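PDB 5IUV: aldehyde dehydrogenase family protein, which probably oxidises indole-3-acetaldehyde to the auxin indole-3-acetic acid, using NAD+ as electron acceptor. Local coordinates for residues I275-A280 / L438-L443; M395-E400 / V406-T411; A22-E27 / A59-E64. All blocks are in the same frame, centred on the assembly; numbering follows the deposited sequence.

Contact 1: residues I275-A280 / L438-L443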
# COMPACT_ATOMS: atom_id res chain seq x y z
N ILE A 275 6.58 -4.89 -31.74
CA ILE A 275 5.44 -4.89 -32.66
C ILE A 275 5.08 -3.50 -33.17
O ILE A 275 4.66 -2.63 -32.40
CB ILE A 275 4.19 -5.50 -31.99
CG1 ILE A 275 4.52 -6.87 -31.41
CG2 ILE A 275 3.05 -5.59 -32.99
CD1 ILE A 275 3.44 -7.40 -30.49
N VAL A 276 5.22 -3.31 -34.48
CA VAL A 276 4.96 -2.02 -35.09
C VAL A 276 3.71 -2.08 -35.95
O VAL A 276 3.68 -2.76 -36.99
CB VAL A 276 6.16 -1.56 -35.95
CG1 VAL A 276 5.91 -0.17 -36.51
CG2 VAL A 276 7.44 -1.58 -35.12
N PHE A 277 2.66 -1.40 -35.51
CA PHE A 277 1.41 -1.34 -36.24
C PHE A 277 1.44 -0.23 -37.28
O PHE A 277 2.18 0.74 -37.13
CB PHE A 277 0.23 -1.12 -35.30
CG PHE A 277 -0.18 -2.35 -34.54
CD1 PHE A 277 -1.00 -3.30 -35.13
CD2 PHE A 277 0.24 -2.54 -33.24
CE1 PHE A 277 -1.39 -4.43 -34.43
CE2 PHE A 277 -0.14 -3.67 -32.53
CZ PHE A 277 -0.96 -4.61 -33.13
N ALA A 278 0.61 -0.37 -38.31
CA ALA A 278 0.52 0.61 -39.38
C ALA A 278 0.17 1.99 -38.84
O ALA A 278 0.58 3.00 -39.41
CB ALA A 278 -0.51 0.16 -40.41
N ASP A 279 -0.59 2.05 -37.75
CA ASP A 279 -1.00 3.34 -37.21
C ASP A 279 -0.12 3.84 -36.06
O ASP A 279 -0.58 4.59 -35.21
CB ASP A 279 -2.47 3.29 -36.77
CG ASP A 279 -2.70 2.43 -35.54
OD1 ASP A 279 -1.82 1.63 -35.16
OD2 ASP A 279 -3.78 2.55 -34.94
N ALA A 280 1.14 3.41 -36.03
CA ALA A 280 2.12 3.99 -35.12
C ALA A 280 2.14 5.51 -35.30
O ALA A 280 2.08 5.99 -36.42
CB ALA A 280 3.51 3.41 -35.36
N LEU A 438 -6.00 4.09 -28.74
CA LEU A 438 -6.13 3.88 -27.29
C LEU A 438 -6.42 2.42 -26.93
O LEU A 438 -5.71 1.81 -26.13
CB LEU A 438 -7.23 4.79 -26.72
CG LEU A 438 -7.64 4.56 -25.27
CD1 LEU A 438 -6.53 4.99 -24.32
CD2 LEU A 438 -8.96 5.29 -24.93
N SER A 439 -7.48 1.87 -27.52
CA SER A 439 -7.89 0.51 -27.21
C SER A 439 -6.85 -0.51 -27.63
O SER A 439 -6.51 -1.40 -26.86
CB SER A 439 -9.23 0.18 -27.87
OG SER A 439 -10.27 0.98 -27.35
N LYS A 440 -6.34 -0.38 -28.85
CA LYS A 440 -5.38 -1.36 -29.34
C LYS A 440 -4.11 -1.34 -28.51
O LYS A 440 -3.50 -2.38 -28.29
CB LYS A 440 -5.04 -1.11 -30.81
CG LYS A 440 -4.26 -2.25 -31.46
CD LYS A 440 -3.58 -1.80 -32.76
CE LYS A 440 -4.58 -1.40 -33.81
NZ LYS A 440 -3.93 -0.85 -35.03
N ALA A 441 -3.69 -0.16 -28.05
CA ALA A 441 -2.49 -0.06 -27.23
C ALA A 441 -2.64 -0.84 -25.92
O ALA A 441 -1.79 -1.65 -25.56
CB ALA A 441 -2.14 1.39 -26.95
N HIS A 442 -3.73 -0.59 -25.20
CA HIS A 442 -3.91 -1.19 -23.88
C HIS A 442 -4.26 -2.68 -23.96
O HIS A 442 -3.74 -3.48 -23.19
CB HIS A 442 -4.98 -0.43 -23.09
CG HIS A 442 -4.50 0.87 -22.52
ND1 HIS A 442 -3.64 0.93 -21.44
CD2 HIS A 442 -4.76 2.15 -22.87
CE1 HIS A 442 -3.38 2.20 -21.16
NE2 HIS A 442 -4.05 2.96 -22.00
N LEU A 443 -5.14 -3.04 -24.88
CA LEU A 443 -5.52 -4.44 -25.03
C LEU A 443 -4.35 -5.30 -25.52
O LEU A 443 -4.17 -6.43 -25.06
CB LEU A 443 -6.72 -4.57 -25.98
CG LEU A 443 -8.00 -3.93 -25.42
CD1 LEU A 443 -9.16 -4.03 -26.41
CD2 LEU A 443 -8.36 -4.56 -24.08
O HOH W 1 -6.22 1.14 -34.57
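Lys440 reaches from its helix over the ring of Phe277 and brings its ammonium group to the carboxylate of Asp279, joining helix 438-447 to the type I turn, Phe277 to Ala280, that follows strand 273-276 in the mixed sheet of the aldehyde dehydrogenase fold. Lys440 CD sits almost exactly over the middle of the ring, 3.6 Å from the Phe277 centroid and 3° off the normal, a CH-pi contact. A lysine suits this place because its long methylene chain can lie on an aromatic face while the charged end goes on to an acid. Leaving the backbone with CG anti to N (chi1 -169°), the chain bends at chi3 above the ring and turns NZ toward the carboxylate. The salt bridge is loose: Lys440 NZ makes weak hydrogen bonds to both carboxylate oxygens, 3.3 Å to Asp279 OD1 and 3.4 Å to Asp279 OD2. Further out, Thr435 OG1 hydrogen-bonds to OD1 and is the stronger partner of this acid, while Phe412 meets the Phe277 ring edge-to-face. The turn itself is closed by Ala280 N bonding to Phe277 O. At the helix start, Asn437 OD1 accepts from Lys440 N. One water closes the polar end, donating to Asp279 OD2 at 2.8 Å and accepting a weak bond from Lys440 NZ at 3.1 Å.

Contact 2: residues M395-E400 / V406-T411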
# COMPACT_ATOMS: atom_id res chain seq x y z
N MET A 395 11.87 -20.43 -37.19
CA MET A 395 13.29 -20.46 -37.53
C MET A 395 14.15 -20.31 -36.28
O MET A 395 13.73 -19.67 -35.31
CB MET A 395 13.63 -19.36 -38.53
CG MET A 395 13.04 -19.55 -39.93
SD MET A 395 13.44 -18.13 -40.97
CE MET A 395 12.69 -18.60 -42.53
N ARG A 396 15.34 -20.90 -36.29
CA ARG A 396 16.23 -20.85 -35.14
C ARG A 396 16.54 -19.41 -34.72
O ARG A 396 16.59 -19.11 -33.52
CB ARG A 396 17.52 -21.61 -35.42
CG ARG A 396 17.32 -23.11 -35.54
CD ARG A 396 18.64 -23.87 -35.43
NE ARG A 396 19.55 -23.56 -36.53
CZ ARG A 396 19.52 -24.17 -37.72
NH1 ARG A 396 18.62 -25.12 -37.95
NH2 ARG A 396 20.38 -23.83 -38.67
N ILE A 397 16.73 -18.52 -35.68
CA ILE A 397 17.08 -17.15 -35.34
C ILE A 397 15.88 -16.39 -34.77
O ILE A 397 16.04 -15.30 -34.22
CB ILE A 397 17.65 -16.37 -36.55
CG1 ILE A 397 16.66 -16.36 -37.71
CG2 ILE A 397 18.99 -16.96 -36.97
CD1 ILE A 397 16.96 -15.30 -38.74
N ALA A 398 14.69 -16.97 -34.90
CA ALA A 398 13.49 -16.39 -34.30
C ALA A 398 13.24 -16.96 -32.91
O ALA A 398 12.74 -16.26 -32.03
CB ALA A 398 12.28 -16.62 -35.20
N GLN A 399 13.59 -18.23 -32.71
CA GLN A 399 13.33 -18.90 -31.44
C GLN A 399 14.44 -18.73 -30.41
O GLN A 399 14.18 -18.56 -29.22
CB GLN A 399 13.08 -20.39 -31.68
CG GLN A 399 11.69 -20.70 -32.24
CD GLN A 399 10.60 -20.34 -31.25
OE1 GLN A 399 10.66 -20.70 -30.07
NE2 GLN A 399 9.58 -19.62 -31.73
N GLU A 400 15.69 -18.77 -30.87
CA GLU A 400 16.82 -18.79 -29.94
C GLU A 400 17.46 -17.42 -29.72
O GLU A 400 17.57 -16.61 -30.65
CB GLU A 400 17.87 -19.78 -30.44
CG GLU A 400 17.30 -21.18 -30.61
CD GLU A 400 18.29 -22.15 -31.22
OE1 GLU A 400 19.51 -21.90 -31.15
OE2 GLU A 400 17.83 -23.17 -31.78
N VAL A 406 21.81 -9.02 -34.12
CA VAL A 406 21.16 -9.73 -35.22
C VAL A 406 19.64 -9.62 -35.11
O VAL A 406 19.04 -10.13 -34.17
CB VAL A 406 21.55 -11.22 -35.24
CG1 VAL A 406 20.87 -11.94 -36.39
CG2 VAL A 406 23.07 -11.36 -35.34
N LEU A 407 19.02 -8.95 -36.09
CA LEU A 407 17.58 -8.71 -36.08
C LEU A 407 16.81 -9.66 -36.99
O LEU A 407 17.22 -9.91 -38.13
CB LEU A 407 17.28 -7.26 -36.49
CG LEU A 407 15.83 -6.77 -36.46
CD1 LEU A 407 15.27 -6.85 -35.05
CD2 LEU A 407 15.74 -5.35 -36.99
N SER A 408 15.70 -10.20 -36.48
CA SER A 408 14.77 -10.97 -37.31
C SER A 408 13.52 -10.15 -37.60
O SER A 408 12.91 -9.59 -36.69
CB SER A 408 14.39 -12.29 -36.63
OG SER A 408 15.51 -13.14 -36.51
N VAL A 409 13.14 -10.08 -38.87
CA VAL A 409 11.97 -9.29 -39.25
C VAL A 409 10.81 -10.18 -39.70
O VAL A 409 10.94 -10.94 -40.66
CB VAL A 409 12.30 -8.29 -40.37
CG1 VAL A 409 11.06 -7.47 -40.72
CG2 VAL A 409 13.44 -7.38 -39.94
N LEU A 410 9.68 -10.06 -39.01
CA LEU A 410 8.50 -10.88 -39.31
C LEU A 410 7.31 -9.98 -39.64
O LEU A 410 7.27 -8.82 -39.22
CB LEU A 410 8.14 -11.78 -38.12
CG LEU A 410 9.20 -12.72 -37.52
CD1 LEU A 410 10.16 -11.99 -36.57
CD2 LEU A 410 8.54 -13.90 -36.83
N THR A 411 6.34 -10.50 -40.39
CA THR A 411 5.15 -9.71 -40.71
C THR A 411 3.88 -10.34 -40.15
O THR A 411 3.85 -11.53 -39.83
CB THR A 411 4.98 -9.50 -42.24
OG1 THR A 411 5.06 -10.76 -42.92
CG2 THR A 411 6.07 -8.58 -42.77
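Ile397 and Ser408 carry the contact between the short helix 396-399 and strand 406-412, the last two elements of a beta-alpha-beta unit that begins with strand 382-389. The tight part is gathered round one hydroxyl: Ser408 OG lies 3.4 Å from Ile397 CD1 and 3.6 Å from Ile397 CG1, with Ile397 O at 3.2 Å. With CG1 between the backbone N and carbonyl carbon (chi1 58°), Ile397 swings CG1 and CD1 onto Ser408 OG; the carbonyl reaches the same oxygen through the course of the helix backbone. The short side chain of Ser408 is consistent with so close an approach, Ala398 CA and Ser408 CA being 6.3 Å apart. Away from this point the fit is looser: Ala398 has only a methyl group to offer, and Ala398 N is 4.2 Å from Ser408 OG, while Arg396 lies exposed on the outer side, salt-bridged to Asp363. Phe388 and Val391 also pack against Ile397, whose branched apolar side chain fits this buried place. Lys271 NZ donates to the carbonyls of both Ile397 and Glu400. At the start of the helix, Met395 O accepts from two backbone donors, Ala398 N at 2.9 Å and Gln399 N at 3.0 Å.

Contact 3: residues A22-E27 / A59-E64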
# COMPACT_ATOMS: atom_id res chain seq x y z
N ALA A 22 40.49 -11.05 -5.04
CA ALA A 22 39.18 -11.20 -4.41
C ALA A 22 39.11 -10.26 -3.22
O ALA A 22 40.12 -9.69 -2.81
CB ALA A 22 38.94 -12.64 -3.98
N PHE A 23 37.91 -10.08 -2.66
CA PHE A 23 37.74 -9.20 -1.50
C PHE A 23 36.91 -9.90 -0.44
O PHE A 23 35.75 -10.24 -0.67
CB PHE A 23 37.08 -7.88 -1.91
CG PHE A 23 37.15 -6.79 -0.86
CD1 PHE A 23 36.11 -6.61 0.05
CD2 PHE A 23 38.25 -5.95 -0.79
CE1 PHE A 23 36.16 -5.60 1.00
CE2 PHE A 23 38.31 -4.94 0.17
CZ PHE A 23 37.26 -4.76 1.06
N ILE A 24 37.51 -10.14 0.72
CA ILE A 24 36.81 -10.85 1.79
C ILE A 24 37.13 -10.21 3.13
O ILE A 24 38.31 -9.97 3.43
CB ILE A 24 37.21 -12.34 1.84
CG1 ILE A 24 36.87 -13.06 0.53
CG2 ILE A 24 36.51 -13.04 3.00
CD1 ILE A 24 37.46 -14.45 0.43
N GLN A 25 36.10 -9.92 3.91
CA GLN A 25 36.26 -9.37 5.27
C GLN A 25 37.14 -8.11 5.26
O GLN A 25 38.11 -7.99 6.01
CB GLN A 25 36.83 -10.45 6.20
CG GLN A 25 36.81 -10.11 7.71
CD GLN A 25 35.43 -9.75 8.23
OE1 GLN A 25 34.42 -10.30 7.80
NE2 GLN A 25 35.39 -8.83 9.19
N GLY A 26 36.79 -7.17 4.38
CA GLY A 26 37.42 -5.86 4.37
C GLY A 26 38.80 -5.78 3.74
O GLY A 26 39.42 -4.71 3.79
N GLU A 27 39.28 -6.87 3.14
CA GLU A 27 40.63 -6.89 2.55
C GLU A 27 40.68 -7.62 1.22
O GLU A 27 40.02 -8.64 1.03
CB GLU A 27 41.64 -7.53 3.51
CG GLU A 27 41.92 -6.72 4.76
CD GLU A 27 42.98 -7.35 5.65
OE1 GLU A 27 43.52 -8.42 5.28
OE2 GLU A 27 43.28 -6.78 6.72
N ALA A 59 34.55 -19.56 -1.33
CA ALA A 59 33.13 -19.42 -1.06
C ALA A 59 32.86 -19.65 0.43
O ALA A 59 32.13 -18.89 1.06
CB ALA A 59 32.31 -20.40 -1.90
N GLN A 60 33.45 -20.70 0.98
CA GLN A 60 33.30 -21.00 2.40
C GLN A 60 33.77 -19.84 3.28
O GLN A 60 33.08 -19.45 4.22
CB GLN A 60 34.07 -22.27 2.77
CG GLN A 60 33.99 -22.62 4.25
CD GLN A 60 32.57 -22.91 4.72
OE1 GLN A 60 31.75 -23.47 3.99
NE2 GLN A 60 32.28 -22.54 5.96
N ARG A 61 34.95 -19.29 2.99
CA ARG A 61 35.46 -18.21 3.81
C ARG A 61 34.61 -16.95 3.66
O ARG A 61 34.37 -16.24 4.63
CB ARG A 61 36.93 -17.89 3.48
CG ARG A 61 37.54 -16.88 4.45
CD ARG A 61 39.06 -16.98 4.52
NE ARG A 61 39.74 -16.44 3.35
CZ ARG A 61 40.10 -15.16 3.21
NH1 ARG A 61 39.83 -14.29 4.17
NH2 ARG A 61 40.73 -14.76 2.11
N ALA A 62 34.15 -16.68 2.44
CA ALA A 62 33.35 -15.48 2.21
C ALA A 62 32.00 -15.58 2.92
O ALA A 62 31.49 -14.59 3.46
CB ALA A 62 33.15 -15.25 0.72
N VAL A 63 31.42 -16.78 2.92
CA VAL A 63 30.10 -16.96 3.52
C VAL A 63 30.21 -16.92 5.05
O VAL A 63 29.35 -16.34 5.72
CB VAL A 63 29.44 -18.28 3.06
CG1 VAL A 63 28.19 -18.58 3.88
CG2 VAL A 63 29.10 -18.20 1.57
N GLU A 64 31.26 -17.52 5.60
CA GLU A 64 31.51 -17.39 7.04
C GLU A 64 31.65 -15.93 7.44
O GLU A 64 31.14 -15.50 8.48
CB GLU A 64 32.77 -18.16 7.45
CG GLU A 64 32.62 -19.67 7.45
CD GLU A 64 33.90 -20.39 7.86
OE1 GLU A 64 34.75 -19.77 8.54
OE2 GLU A 64 34.06 -21.58 7.51
O HOH W 2 40.65 -11.31 3.29
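Ile24 projects from strand 22-24 onto helix 56-72, where it meets Arg61 and Ala62. Starting at its branch point, Ile24 CB lies 4.0 Å from Arg61 NH1. The Ile24 CG2 methyl, anti to the backbone N, fits between the two helix residues, 3.7 Å from Arg61 NH1 and 4.1 Å from Ala62 CA. The other branch begins at Ile24 CG1, which packs 4.3 Å from Ala62 CB. An alanine is apt here because its short side chain allows the strand to approach closely. Continuing outward with chi2 near 170°, the extended chain carries Ile24 CD1 over one face of the Arg61 guanidinium, 3.7 Å above the plane and displaced toward its rim; the nearest guanidinium atom is NH2. The faces of a guanidinium are generally poorly hydrated, so an aliphatic methyl can rest on one. Its N-H groups point outward in the plane, where a water accepts from Arg61 NH1 and donates to Ile24 O at 2.7 Å, linking the same two residues a second time. The arginine chain runs out with CG anti to the backbone N, and its bend at chi3 (73°) turns the guanidinium face to Ile24 CD1. Beyond the isoleucine, Gln25 OE1 bonds Ser65 OG on the same helix. The arrangement is a helix packed against a two-stranded antiparallel beta hairpin, strands 22-24 and 27-29 with a type I' turn, tied to strand 217-219 of the mixed sheet that includes Lys191 by the Phe23-Val219 backbone bond and by Asn218 OD1 accepting from Gln25 N.

In the fold
Contacts 1 and 2 reach the same mixed sheet, and contact 2 is nested along the chain within the loop that contact 1 closes; their centres are 22 Å apart and their nearest atoms about 7 Å. Contact 3 closes earlier in the chain and lies on the opposite side of the chain's centre, 52 Å from contact 1 and 44 Å from contact 2 between centres. Two of them lie within about 10 Å of dinucleotide-binding residues without touching them: the side chain of Ile397 is about 10 Å from that of Glu401, and the side chain of Ala62 about 9 Å from that of Lys191. Contact 1 lies away from the known cofactor- and product-binding residues, and its helix instead meets neighbouring subunits of the tetramer.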